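Side-chain contacts in phosphoglycerol transferase GacH (Streptococcus pyogenes MGAS5005, PDB 6DGM), which probably transfers sn-glycerol 1-phosphate onto streptococcal rhamnose polysaccharide, using the manganese-binding, sulfatase-like domain that makes up most of this piece of the membrane protein: residues S50-V55 and R240-T245; S82-Y85 and N91-F94; S114-K119 and D364-K369; H124-F129 and A316-H321; E254-I259 and I263-Y268. All coordinates share one frame; numbering follows the deposited sequence.

Contact 1: residues S50-V55 and R240-T245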
# COMPACT_ATOMS: atom_id res chain seq x y z
N SER A 50 -2.56 12.31 3.69
CA SER A 50 -1.34 12.55 4.45
C SER A 50 -1.59 13.71 5.39
O SER A 50 -2.10 14.77 4.98
CB SER A 50 -0.17 12.85 3.50
OG SER A 50 1.07 12.81 4.21
N ASP A 51 -1.21 13.53 6.65
CA ASP A 51 -1.51 14.50 7.68
C ASP A 51 -0.85 15.83 7.36
O ASP A 51 0.37 15.90 7.32
CB ASP A 51 -0.98 13.99 9.02
CG ASP A 51 -1.45 14.82 10.20
OD1 ASP A 51 -1.99 15.93 10.01
OD2 ASP A 51 -1.27 14.35 11.34
N PRO A 52 -1.62 16.90 7.14
CA PRO A 52 -0.98 18.20 6.87
C PRO A 52 -0.15 18.74 8.03
O PRO A 52 0.70 19.61 7.82
CB PRO A 52 -2.15 19.12 6.52
CG PRO A 52 -3.39 18.42 6.97
CD PRO A 52 -3.09 16.96 7.10
N ASP A 53 -0.37 18.23 9.25
CA ASP A 53 0.39 18.69 10.40
C ASP A 53 1.89 18.41 10.27
O ASP A 53 2.68 19.06 10.96
CB ASP A 53 -0.15 18.02 11.66
CG ASP A 53 0.45 18.57 12.93
OD1 ASP A 53 1.03 19.68 12.88
OD2 ASP A 53 0.36 17.89 13.97
N ARG A 54 2.29 17.48 9.40
CA ARG A 54 3.71 17.21 9.21
C ARG A 54 4.37 18.19 8.25
O ARG A 54 5.60 18.19 8.12
CB ARG A 54 3.94 15.80 8.64
CG ARG A 54 4.01 14.72 9.66
CD ARG A 54 4.63 13.45 9.07
NE ARG A 54 3.91 12.97 7.91
CZ ARG A 54 2.74 12.33 7.98
NH1 ARG A 54 2.17 12.10 9.17
NH2 ARG A 54 2.15 11.91 6.88
N VAL A 55 3.59 18.99 7.53
CA VAL A 55 4.15 20.00 6.64
C VAL A 55 4.49 21.23 7.48
O VAL A 55 3.59 21.88 8.03
CB VAL A 55 3.17 20.33 5.51
CG1 VAL A 55 3.81 21.28 4.53
CG2 VAL A 55 2.75 19.03 4.83
N ARG A 240 -10.75 19.85 4.79
CA ARG A 240 -12.16 19.56 5.02
C ARG A 240 -12.51 18.16 4.53
O ARG A 240 -13.18 17.39 5.22
CB ARG A 240 -13.04 20.61 4.33
CG ARG A 240 -12.98 21.95 5.02
CD ARG A 240 -13.54 23.03 4.14
NE ARG A 240 -13.55 24.30 4.86
CZ ARG A 240 -13.79 25.48 4.32
NH1 ARG A 240 -14.04 25.58 3.02
NH2 ARG A 240 -13.75 26.57 5.08
N LEU A 241 -12.05 17.80 3.32
CA LEU A 241 -12.30 16.46 2.79
C LEU A 241 -11.66 15.39 3.66
O LEU A 241 -12.27 14.34 3.90
CB LEU A 241 -11.81 16.39 1.34
CG LEU A 241 -12.66 17.20 0.36
CD1 LEU A 241 -11.96 17.27 -0.99
CD2 LEU A 241 -14.03 16.58 0.16
N LEU A 242 -10.46 15.64 4.18
CA LEU A 242 -9.84 14.68 5.09
C LEU A 242 -10.71 14.43 6.31
O LEU A 242 -10.76 13.31 6.84
CB LEU A 242 -8.46 15.13 5.55
CG LEU A 242 -7.29 14.95 4.60
CD1 LEU A 242 -6.00 15.22 5.38
CD2 LEU A 242 -7.22 13.59 3.94
N SER A 243 -11.36 15.49 6.82
CA SER A 243 -12.18 15.33 8.02
C SER A 243 -13.30 14.32 7.81
O SER A 243 -13.66 13.60 8.76
CB SER A 243 -12.71 16.70 8.48
OG SER A 243 -13.88 17.07 7.76
N PHE A 244 -13.86 14.25 6.59
CA PHE A 244 -14.87 13.23 6.30
C PHE A 244 -14.24 11.85 6.23
O PHE A 244 -14.75 10.89 6.81
CB PHE A 244 -15.60 13.53 4.97
CG PHE A 244 -16.50 14.73 5.01
CD1 PHE A 244 -17.76 14.63 5.56
CD2 PHE A 244 -16.10 15.94 4.46
CE1 PHE A 244 -18.61 15.74 5.59
CE2 PHE A 244 -16.93 17.05 4.51
CZ PHE A 244 -18.19 16.95 5.07
N THR A 245 -13.12 11.74 5.52
CA THR A 245 -12.43 10.46 5.45
C THR A 245 -12.10 9.95 6.84
O THR A 245 -12.25 8.76 7.12
CB THR A 245 -11.15 10.59 4.63
OG1 THR A 245 -11.51 10.89 3.27
CG2 THR A 245 -10.32 9.31 4.67
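The ring carbon CD of P52 meets the end of L242, the two side chains pointing at one another, and almost the whole contact rests on one methyl group. L242 CD1 lies 3.8 Å from P52 CD, and the same CD1 also comes 3.9 Å from the backbone oxygen S50 O. L242 gets there by setting CG opposite its own carbonyl carbon (chi1 -79°), which carries the branch off helix 229-257 toward the loop that follows strand 40-46. This buried side is narrow but close. The far side of the loop is a different environment: D53 is exposed and R54 partly so, neither meets the helix segment, and the short 3-10 turn of residues 52-54 is fastened from within. There D51 OD1 accepts from D53 N at 2.9 Å, an Asx turn in which the donor comes from above the carboxylate plane. R54 makes a salt bridge with D292. The S50 side chain is about 7 Å from that of H271, a manganese ligand. The chemistry implies that the two segments meet through apolar packing alone, while polar bonds shape the loop near the metal site and one of them, S50 N to Y238 OH, also ties it to the same helix.

Contact 2: residues S82-Y85 and N91-F94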
# COMPACT_ATOMS: atom_id res chain seq x y z
N SER A 82 6.81 7.49 0.03
CA SER A 82 6.22 7.42 -1.29
C SER A 82 7.29 7.74 -2.33
O SER A 82 8.22 8.50 -2.08
CB SER A 82 5.09 8.44 -1.43
OG SER A 82 4.53 8.44 -2.72
N ASP A 83 7.11 7.17 -3.52
CA ASP A 83 8.04 7.41 -4.62
C ASP A 83 7.72 8.65 -5.43
O ASP A 83 8.54 9.02 -6.28
CB ASP A 83 8.04 6.20 -5.56
CG ASP A 83 8.56 4.97 -4.87
OD1 ASP A 83 9.78 4.91 -4.63
OD2 ASP A 83 7.75 4.10 -4.50
N SER A 84 6.59 9.32 -5.19
CA SER A 84 6.21 10.45 -6.02
C SER A 84 5.37 11.42 -5.21
O SER A 84 5.06 11.18 -4.04
CB SER A 84 5.55 9.97 -7.31
OG SER A 84 4.57 9.00 -7.03
N TYR A 85 5.06 12.55 -5.84
CA TYR A 85 4.32 13.65 -5.22
C TYR A 85 3.20 14.05 -6.15
O TYR A 85 3.42 14.24 -7.35
CB TYR A 85 5.26 14.84 -4.98
CG TYR A 85 4.58 16.09 -4.46
CD1 TYR A 85 4.14 16.17 -3.15
CD2 TYR A 85 4.41 17.19 -5.29
CE1 TYR A 85 3.52 17.33 -2.68
CE2 TYR A 85 3.80 18.34 -4.82
CZ TYR A 85 3.36 18.39 -3.51
OH TYR A 85 2.76 19.54 -3.05
N ASN A 91 1.77 3.04 -8.98
CA ASN A 91 3.11 2.53 -8.67
C ASN A 91 3.20 2.10 -7.22
O ASN A 91 3.83 1.08 -6.92
CB ASN A 91 4.16 3.58 -9.01
CG ASN A 91 4.28 3.80 -10.50
OD1 ASN A 91 4.04 2.88 -11.28
ND2 ASN A 91 4.62 5.01 -10.90
N MET A 92 2.60 2.85 -6.30
CA MET A 92 2.54 2.39 -4.92
C MET A 92 1.70 1.12 -4.82
O MET A 92 2.07 0.16 -4.13
CB MET A 92 2.01 3.50 -4.01
CG MET A 92 3.12 4.35 -3.38
SD MET A 92 4.28 5.12 -4.52
CE MET A 92 3.24 6.38 -5.26
N GLU A 93 0.59 1.09 -5.55
CA GLU A 93 -0.29 -0.07 -5.57
C GLU A 93 0.45 -1.33 -5.99
O GLU A 93 0.38 -2.36 -5.31
CB GLU A 93 -1.42 0.24 -6.55
CG GLU A 93 -2.59 -0.73 -6.55
CD GLU A 93 -3.53 -0.40 -7.70
OE1 GLU A 93 -3.64 0.80 -8.03
OE2 GLU A 93 -4.11 -1.33 -8.29
N PHE A 94 1.18 -1.27 -7.11
CA PHE A 94 1.98 -2.40 -7.57
C PHE A 94 2.92 -2.90 -6.49
O PHE A 94 3.08 -4.11 -6.28
CB PHE A 94 2.80 -1.96 -8.80
CG PHE A 94 3.83 -2.97 -9.26
CD1 PHE A 94 5.09 -3.02 -8.67
CD2 PHE A 94 3.55 -3.83 -10.30
CE1 PHE A 94 6.06 -3.93 -9.10
CE2 PHE A 94 4.52 -4.75 -10.75
CZ PHE A 94 5.77 -4.81 -10.14
O HOH W 1 5.46 6.85 -8.73
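M92 turns back from helix 89-98 onto residues 82-84, in the strand-loop-helix unit of an alkaline phosphatase-like fold whose helix begins at T89, a manganese ligand. From CB the side chain starts out alongside the loop, and CG carries it on without yet touching residues 82-85. Bends at chi2 (56°) and chi3 (71°) then bring its end in among them. The sulfur is the first atom to meet the loop: D83 N points at SD almost straight (169°) in a weak hydrogen bond of 3.6 Å. The carboxylate oxygen D83 OD2 stands at the same 3.6 Å from SD, with D83 and M92 running past each other in opposite directions. That oxygen has a firmer partner in Q95 NE2, one turn further along the helix. At the tip, the methyl CE packs against two neighbouring hydroxyls, 3.4 Å from S84 OG and 3.5 Å from S82 OG. Both are already held by other partners, S82 OG by the carbonyl of D270 and S84 OG by that of G87. Because D270 and H271 bind manganese and S82 also touches H271, this packing belongs to the second shell of the metal site. One water completes the link, donating to S84 OG at 2.9 Å and accepting from N91 ND2 at 3.0 Å.

Contact 3: residues S114-K119 and D364-K369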
# COMPACT_ATOMS: atom_id res chain seq x y z
N SER A 114 2.26 -0.70 -16.54
CA SER A 114 2.37 -0.68 -17.99
C SER A 114 3.69 -1.23 -18.50
O SER A 114 3.71 -1.83 -19.57
CB SER A 114 2.24 0.75 -18.52
OG SER A 114 0.96 1.29 -18.23
N GLU A 115 4.78 -1.03 -17.76
CA GLU A 115 6.12 -1.32 -18.26
C GLU A 115 6.78 -2.54 -17.63
O GLU A 115 7.74 -3.06 -18.20
CB GLU A 115 7.04 -0.13 -18.01
CG GLU A 115 6.56 1.13 -18.71
CD GLU A 115 7.37 2.34 -18.36
OE1 GLU A 115 8.62 2.28 -18.47
OE2 GLU A 115 6.77 3.38 -17.99
N VAL A 116 6.35 -2.95 -16.44
CA VAL A 116 6.97 -4.07 -15.74
C VAL A 116 5.99 -5.23 -15.56
O VAL A 116 6.30 -6.37 -15.93
CB VAL A 116 7.57 -3.64 -14.39
CG1 VAL A 116 8.07 -4.88 -13.59
CG2 VAL A 116 8.72 -2.68 -14.59
N PHE A 117 4.80 -4.94 -15.03
CA PHE A 117 3.84 -6.03 -14.83
C PHE A 117 3.65 -6.89 -16.07
O PHE A 117 3.70 -8.12 -15.95
CB PHE A 117 2.49 -5.52 -14.31
CG PHE A 117 1.52 -6.64 -13.99
CD1 PHE A 117 0.71 -7.16 -14.98
CD2 PHE A 117 1.48 -7.18 -12.72
CE1 PHE A 117 -0.15 -8.21 -14.70
CE2 PHE A 117 0.61 -8.23 -12.44
CZ PHE A 117 -0.20 -8.74 -13.43
N PRO A 118 3.44 -6.33 -17.27
CA PRO A 118 3.17 -7.20 -18.44
C PRO A 118 4.32 -8.09 -18.81
O PRO A 118 4.12 -9.08 -19.52
CB PRO A 118 2.85 -6.21 -19.56
CG PRO A 118 2.47 -4.92 -18.84
CD PRO A 118 3.28 -4.90 -17.58
N LYS A 119 5.52 -7.78 -18.35
CA LYS A 119 6.67 -8.61 -18.68
C LYS A 119 6.92 -9.72 -17.68
O LYS A 119 7.77 -10.57 -17.93
CB LYS A 119 7.91 -7.72 -18.81
CG LYS A 119 7.83 -6.80 -20.03
CD LYS A 119 9.02 -5.88 -20.15
CE LYS A 119 8.80 -4.90 -21.31
NZ LYS A 119 8.28 -5.57 -22.54
N ASP A 364 15.13 -11.68 -11.52
CA ASP A 364 14.80 -12.99 -12.04
C ASP A 364 13.34 -13.08 -12.47
O ASP A 364 13.03 -13.71 -13.49
CB ASP A 364 15.08 -14.07 -11.00
CG ASP A 364 14.97 -15.46 -11.58
OD1 ASP A 364 15.85 -15.78 -12.41
OD2 ASP A 364 14.01 -16.20 -11.23
N VAL A 365 12.44 -12.48 -11.69
CA VAL A 365 11.01 -12.61 -11.95
C VAL A 365 10.46 -11.54 -12.89
O VAL A 365 9.28 -11.61 -13.26
CB VAL A 365 10.20 -12.58 -10.63
CG1 VAL A 365 10.71 -13.63 -9.65
CG2 VAL A 365 10.21 -11.20 -9.99
N THR A 366 11.27 -10.56 -13.29
CA THR A 366 10.77 -9.52 -14.20
C THR A 366 11.36 -9.73 -15.59
O THR A 366 10.72 -10.35 -16.45
CB THR A 366 11.02 -8.11 -13.65
OG1 THR A 366 12.40 -7.94 -13.31
CG2 THR A 366 10.17 -7.85 -12.41
N ILE A 367 12.57 -9.26 -15.82
CA ILE A 367 13.17 -9.37 -17.14
C ILE A 367 14.29 -10.39 -17.21
O ILE A 367 14.92 -10.53 -18.27
CB ILE A 367 13.59 -7.98 -17.67
CG1 ILE A 367 14.66 -7.38 -16.77
CG2 ILE A 367 12.34 -7.06 -17.71
CD1 ILE A 367 15.36 -6.19 -17.39
N GLY A 368 14.54 -11.12 -16.13
CA GLY A 368 15.57 -12.14 -16.11
C GLY A 368 15.13 -13.48 -16.65
O GLY A 368 14.16 -13.60 -17.41
N LYS A 369 15.85 -14.52 -16.22
CA LYS A 369 15.80 -15.85 -16.83
C LYS A 369 14.79 -16.79 -16.19
O LYS A 369 14.58 -17.90 -16.71
CB LYS A 369 17.19 -16.49 -16.70
CG LYS A 369 18.31 -15.73 -17.38
CD LYS A 369 18.22 -15.85 -18.88
CE LYS A 369 19.48 -15.32 -19.54
NZ LYS A 369 19.44 -15.54 -21.00
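The flat groups that meet between residues 114-119 and 364-369 are the main-chain carbonyls of K119 and T366, whose oxygens K119 O and T366 O approach to 3.3 Å. Both are acceptors, so the approach is tolerated rather than bonded. The one aromatic ring of the two segments, that of F117, is directed elsewhere, packing on P123 and on V151 and N154 of helix 148-154. In this alkaline phosphatase-like domain the chain leaves helix 112-115 in a 3-10 turn, closed by K119 N to V116 O at 2.9 Å, and packs against the chain that follows the C-terminal helix 349-365. Beside the carbonyls, V116 and T366 cross obliquely and touch through one methyl each. T366 can offer CG2 because its hydroxyl takes the position between backbone N and carbonyl carbon (chi1 53°), from which OG1 bonds back to Q362 O, a turn earlier. Both residues also lie against F105, which extends the apolar patch. K119 marks the change to the exposed margin. Its CB points at the other segment, yet the chain runs on and leads its ammonium end away; on the way CD passes 4.3 Å from I367 CG2. The contact is plain packing away from the metal and ligand sites, and its closest apolar approach is V116 CG1 to T366 CG2, at 3.8 Å.

Contact 4: residues H124-F129 and A316-H321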
# COMPACT_ATOMS: atom_id res chain seq x y z
N HIS A 124 4.04 -12.96 -8.57
CA HIS A 124 3.67 -13.38 -7.22
C HIS A 124 3.21 -12.18 -6.40
O HIS A 124 3.89 -11.15 -6.36
CB HIS A 124 4.83 -14.10 -6.55
CG HIS A 124 5.09 -15.44 -7.16
ND1 HIS A 124 4.32 -16.54 -6.86
CD2 HIS A 124 6.00 -15.85 -8.08
CE1 HIS A 124 4.76 -17.58 -7.55
NE2 HIS A 124 5.77 -17.18 -8.30
N THR A 125 2.05 -12.33 -5.75
CA THR A 125 1.43 -11.27 -4.98
C THR A 125 0.72 -11.87 -3.77
O THR A 125 0.46 -13.08 -3.70
CB THR A 125 0.37 -10.50 -5.80
OG1 THR A 125 -0.73 -11.37 -6.09
CG2 THR A 125 0.95 -9.92 -7.09
N ILE A 126 0.37 -11.00 -2.82
CA ILE A 126 -0.36 -11.43 -1.63
C ILE A 126 -1.67 -12.12 -2.01
O ILE A 126 -2.15 -12.99 -1.29
CB ILE A 126 -0.56 -10.24 -0.68
CG1 ILE A 126 -1.37 -10.62 0.55
CG2 ILE A 126 -1.23 -9.06 -1.40
CD1 ILE A 126 -0.77 -11.74 1.36
N SER A 127 -2.26 -11.75 -3.15
CA SER A 127 -3.57 -12.27 -3.50
C SER A 127 -3.56 -13.74 -3.90
O SER A 127 -4.62 -14.38 -3.87
CB SER A 127 -4.18 -11.43 -4.63
OG SER A 127 -3.42 -11.53 -5.84
N GLU A 128 -2.39 -14.30 -4.26
CA GLU A 128 -2.36 -15.67 -4.74
C GLU A 128 -2.72 -16.70 -3.68
O GLU A 128 -3.05 -17.84 -4.02
CB GLU A 128 -0.99 -16.03 -5.34
CG GLU A 128 0.13 -16.20 -4.33
CD GLU A 128 1.46 -16.57 -4.98
OE1 GLU A 128 1.55 -17.64 -5.63
OE2 GLU A 128 2.42 -15.79 -4.84
N PHE A 129 -2.66 -16.33 -2.40
CA PHE A 129 -3.00 -17.27 -1.34
C PHE A 129 -4.50 -17.40 -1.12
O PHE A 129 -4.92 -18.26 -0.35
CB PHE A 129 -2.31 -16.82 -0.05
CG PHE A 129 -0.81 -16.74 -0.19
CD1 PHE A 129 -0.04 -17.88 -0.23
CD2 PHE A 129 -0.19 -15.52 -0.33
CE1 PHE A 129 1.34 -17.80 -0.37
CE2 PHE A 129 1.16 -15.42 -0.48
CZ PHE A 129 1.94 -16.56 -0.50
N ALA A 316 5.17 -7.99 4.02
CA ALA A 316 5.97 -8.55 5.11
C ALA A 316 5.48 -8.04 6.46
O ALA A 316 5.42 -8.79 7.44
CB ALA A 316 7.44 -8.21 4.91
N ALA A 317 5.13 -6.75 6.52
CA ALA A 317 4.63 -6.21 7.78
C ALA A 317 3.28 -6.81 8.15
O ALA A 317 2.99 -6.99 9.33
CB ALA A 317 4.54 -4.70 7.70
N LEU A 318 2.47 -7.15 7.14
CA LEU A 318 1.18 -7.78 7.39
C LEU A 318 1.36 -9.17 7.97
O LEU A 318 0.66 -9.57 8.91
CB LEU A 318 0.38 -7.83 6.09
CG LEU A 318 -0.85 -8.75 6.05
CD1 LEU A 318 -1.97 -8.10 6.84
CD2 LEU A 318 -1.28 -9.07 4.64
N PHE A 319 2.27 -9.95 7.38
CA PHE A 319 2.55 -11.27 7.94
C PHE A 319 3.02 -11.16 9.38
O PHE A 319 2.61 -11.95 10.24
CB PHE A 319 3.61 -11.99 7.10
CG PHE A 319 3.06 -12.71 5.89
CD1 PHE A 319 2.73 -12.03 4.74
CD2 PHE A 319 2.90 -14.09 5.91
CE1 PHE A 319 2.24 -12.70 3.62
CE2 PHE A 319 2.41 -14.76 4.81
CZ PHE A 319 2.07 -14.08 3.67
N GLU A 320 3.90 -10.20 9.67
CA GLU A 320 4.39 -10.05 11.04
C GLU A 320 3.26 -9.64 11.98
O GLU A 320 3.12 -10.19 13.08
CB GLU A 320 5.52 -9.03 11.09
CG GLU A 320 6.14 -8.92 12.46
CD GLU A 320 7.05 -7.73 12.59
OE1 GLU A 320 6.70 -6.63 12.08
OE2 GLU A 320 8.12 -7.89 13.20
N HIS A 321 2.45 -8.67 11.56
CA HIS A 321 1.39 -8.16 12.44
C HIS A 321 0.39 -9.26 12.78
O HIS A 321 -0.05 -9.36 13.93
CB HIS A 321 0.68 -6.96 11.78
CG HIS A 321 -0.39 -6.37 12.63
ND1 HIS A 321 -0.12 -5.53 13.68
CD2 HIS A 321 -1.73 -6.55 12.62
CE1 HIS A 321 -1.25 -5.20 14.29
NE2 HIS A 321 -2.25 -5.80 13.66
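I126 provides the bump and helix 314-321 the hollow: the methyl CD1 enters the notch between the side chains of L318 and F319. It lies closer to the ring, 3.9 Å from F319 CE1, than to the leucine branch, where L318 CD2 is 4.3 Å away. I126 reaches so far because CG1 stands opposite its backbone N (chi1 178°), which carries the longer branch out toward the helix. F319 answers by sliding past it in the reverse direction, its ring end coming nearer to the loop than its CB suggests. The second fit is shallower. F129 CE2 sits at the edge of the F319 ring, close to the ring plane, at 4.5 Å from F319 CZ. Y330 lies by both phenylalanines, touching F129 and stacking on F319. The F129 ring has its own covering, for E128 CG rests 4.0 Å above the plane, over the ring centre. E128 is held in turn by H124, whose ND1 gives a hydrogen bond of 2.9 Å to E128 OE2, lying in the imidazole plane and on the syn side of the carboxylate. Underneath, I126 and L318 both rest on Y43 of strand 40-46. Loop, helix and strand thus close a buried apolar layer on the central sheet, the alpha/beta packing of the alkaline phosphatase superfamily, with the calcium ligand D323 two residues beyond the helix.

Contact 5: residues E254-I259 and I263-Y268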
# COMPACT_ATOMS: atom_id res chain seq x y z
N GLU A 254 -15.10 0.29 12.99
CA GLU A 254 -16.07 -0.12 14.00
C GLU A 254 -16.97 -1.22 13.45
O GLU A 254 -17.25 -2.21 14.13
CB GLU A 254 -16.88 1.09 14.47
CG GLU A 254 -16.10 2.04 15.36
CD GLU A 254 -16.84 3.35 15.64
OE1 GLU A 254 -17.89 3.59 15.01
OE2 GLU A 254 -16.36 4.13 16.49
N LYS A 255 -17.40 -1.10 12.19
CA LYS A 255 -18.22 -2.16 11.59
C LYS A 255 -17.43 -3.45 11.42
O LYS A 255 -17.96 -4.54 11.62
CB LYS A 255 -18.77 -1.70 10.24
CG LYS A 255 -19.85 -0.61 10.35
CD LYS A 255 -21.13 -1.19 10.89
CE LYS A 255 -22.22 -0.14 10.92
NZ LYS A 255 -22.38 0.52 9.59
N LEU A 256 -16.15 -3.34 11.05
CA LEU A 256 -15.35 -4.55 10.92
C LEU A 256 -15.22 -5.30 12.24
O LEU A 256 -15.14 -6.53 12.24
CB LEU A 256 -13.95 -4.23 10.39
CG LEU A 256 -13.91 -3.64 8.96
CD1 LEU A 256 -12.50 -3.27 8.60
CD2 LEU A 256 -14.49 -4.60 7.93
N THR A 257 -15.20 -4.58 13.37
CA THR A 257 -15.06 -5.28 14.65
C THR A 257 -16.26 -6.17 14.96
O THR A 257 -16.15 -7.08 15.79
CB THR A 257 -14.87 -4.32 15.84
OG1 THR A 257 -16.07 -3.56 16.07
CG2 THR A 257 -13.72 -3.39 15.62
N GLN A 258 -17.40 -5.92 14.31
CA GLN A 258 -18.61 -6.68 14.55
C GLN A 258 -18.78 -7.86 13.60
O GLN A 258 -19.79 -8.56 13.70
CB GLN A 258 -19.84 -5.76 14.44
CG GLN A 258 -19.81 -4.56 15.36
CD GLN A 258 -19.67 -4.94 16.82
OE1 GLN A 258 -20.41 -5.79 17.33
NE2 GLN A 258 -18.72 -4.31 17.50
N ILE A 259 -17.82 -8.10 12.72
CA ILE A 259 -17.87 -9.23 11.80
C ILE A 259 -17.08 -10.39 12.38
O ILE A 259 -15.92 -10.23 12.77
CB ILE A 259 -17.32 -8.84 10.41
CG1 ILE A 259 -18.11 -7.65 9.85
CG2 ILE A 259 -17.35 -10.05 9.48
CD1 ILE A 259 -17.63 -7.15 8.48
N ILE A 263 -10.07 -10.08 10.27
CA ILE A 263 -9.92 -9.13 9.17
C ILE A 263 -8.78 -8.19 9.51
O ILE A 263 -8.75 -7.63 10.62
CB ILE A 263 -11.23 -8.34 8.95
CG1 ILE A 263 -12.36 -9.27 8.50
CG2 ILE A 263 -11.01 -7.23 7.94
CD1 ILE A 263 -13.75 -8.63 8.51
N THR A 264 -7.86 -7.98 8.57
CA THR A 264 -6.79 -7.00 8.76
C THR A 264 -6.80 -6.02 7.59
O THR A 264 -6.98 -6.42 6.44
CB THR A 264 -5.42 -7.68 8.91
OG1 THR A 264 -5.42 -8.49 10.09
CG2 THR A 264 -4.30 -6.65 9.06
N VAL A 265 -6.67 -4.74 7.92
CA VAL A 265 -6.65 -3.64 6.96
C VAL A 265 -5.25 -3.05 6.94
O VAL A 265 -4.70 -2.70 7.99
CB VAL A 265 -7.66 -2.55 7.34
CG1 VAL A 265 -7.60 -1.39 6.35
CG2 VAL A 265 -9.09 -3.10 7.43
N VAL A 266 -4.68 -2.93 5.74
CA VAL A 266 -3.47 -2.16 5.50
C VAL A 266 -3.93 -0.86 4.84
O VAL A 266 -4.40 -0.87 3.71
CB VAL A 266 -2.49 -2.91 4.59
CG1 VAL A 266 -1.24 -2.07 4.36
CG2 VAL A 266 -2.12 -4.27 5.18
N PHE A 267 -3.85 0.24 5.58
CA PHE A 267 -4.39 1.53 5.17
C PHE A 267 -3.23 2.49 4.98
O PHE A 267 -2.39 2.61 5.87
CB PHE A 267 -5.30 2.05 6.30
CG PHE A 267 -5.97 3.35 6.01
CD1 PHE A 267 -5.30 4.54 6.24
CD2 PHE A 267 -7.27 3.38 5.54
CE1 PHE A 267 -5.91 5.76 5.98
CE2 PHE A 267 -7.90 4.61 5.28
CZ PHE A 267 -7.20 5.79 5.50
N TYR A 268 -3.21 3.20 3.85
CA TYR A 268 -2.08 4.09 3.60
C TYR A 268 -2.46 5.15 2.58
O TYR A 268 -3.27 4.90 1.68
CB TYR A 268 -0.84 3.31 3.10
CG TYR A 268 -0.99 2.73 1.71
CD1 TYR A 268 -1.73 1.57 1.49
CD2 TYR A 268 -0.39 3.34 0.61
CE1 TYR A 268 -1.86 1.03 0.23
CE2 TYR A 268 -0.52 2.81 -0.67
CZ TYR A 268 -1.25 1.66 -0.85
OH TYR A 268 -1.36 1.14 -2.12
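Helix 229-257 ends and, after a brief connection, the chain turns into strand 263-269, bringing the CA atoms of L256 and I263 to 7.3 Å. This is the closing half of a beta-alpha-beta crossover: the chain leaves strand 200-204, returns along the long helix and enters the central sheet parallel to the first strand, on the other side of strand 40-46. The strand's alternation decides which side chains take part. I263 and V265 face the helix end, while T264 between them faces the other way and packs on T322. L256 spreads its fork over both helix-facing residues, crossing each at about a right angle: L256 CD1 lies 3.6 Å from V265 CG2, and L256 CD2 4.1 Å from I263 CD1. Having CG opposite the carbonyl carbon (chi1 -64°) aims that fork down at the sheet. I259, just past the helix, packs on I263 CD1 from another direction, with I259 CG2 4.0 Å away. I263 CD1 thus meets two residues that arrive from different points of the turn. L190 and I193 extend this apolar layer around L256. N298 ties the same corner by polar means, its amide nitrogen bonded to L256 O and its amide oxygen to I263 N. Away from strand 263-268, the last turn has its own side-chain bonds: T257 OG1 donates to E254 O at 2.6 Å and accepts from Q258 NE2 at 3.1 Å.

How the contacts relate
Contacts 1, 4 and 5 are buried and essentially hydrocarbon, whereas contacts 2 and 3 are only partly buried and bring polar atoms to the interface. Helix 229-257 serves contacts 1 and 5, packing on a loop near the metal site at mid-helix and on the central sheet near its end. Strand 263-269 then joins contact 5 to contact 4, where L318 CD1 meets T264 CG2, and to contact 2, where the Y268 hydroxyl meets the backbone of helix 89-98. Contact 2, nearest to manganese, is the one across which water and sulfur work. Contact 3, touching contact 2 through F94, lies on the chain's far side from contact 1.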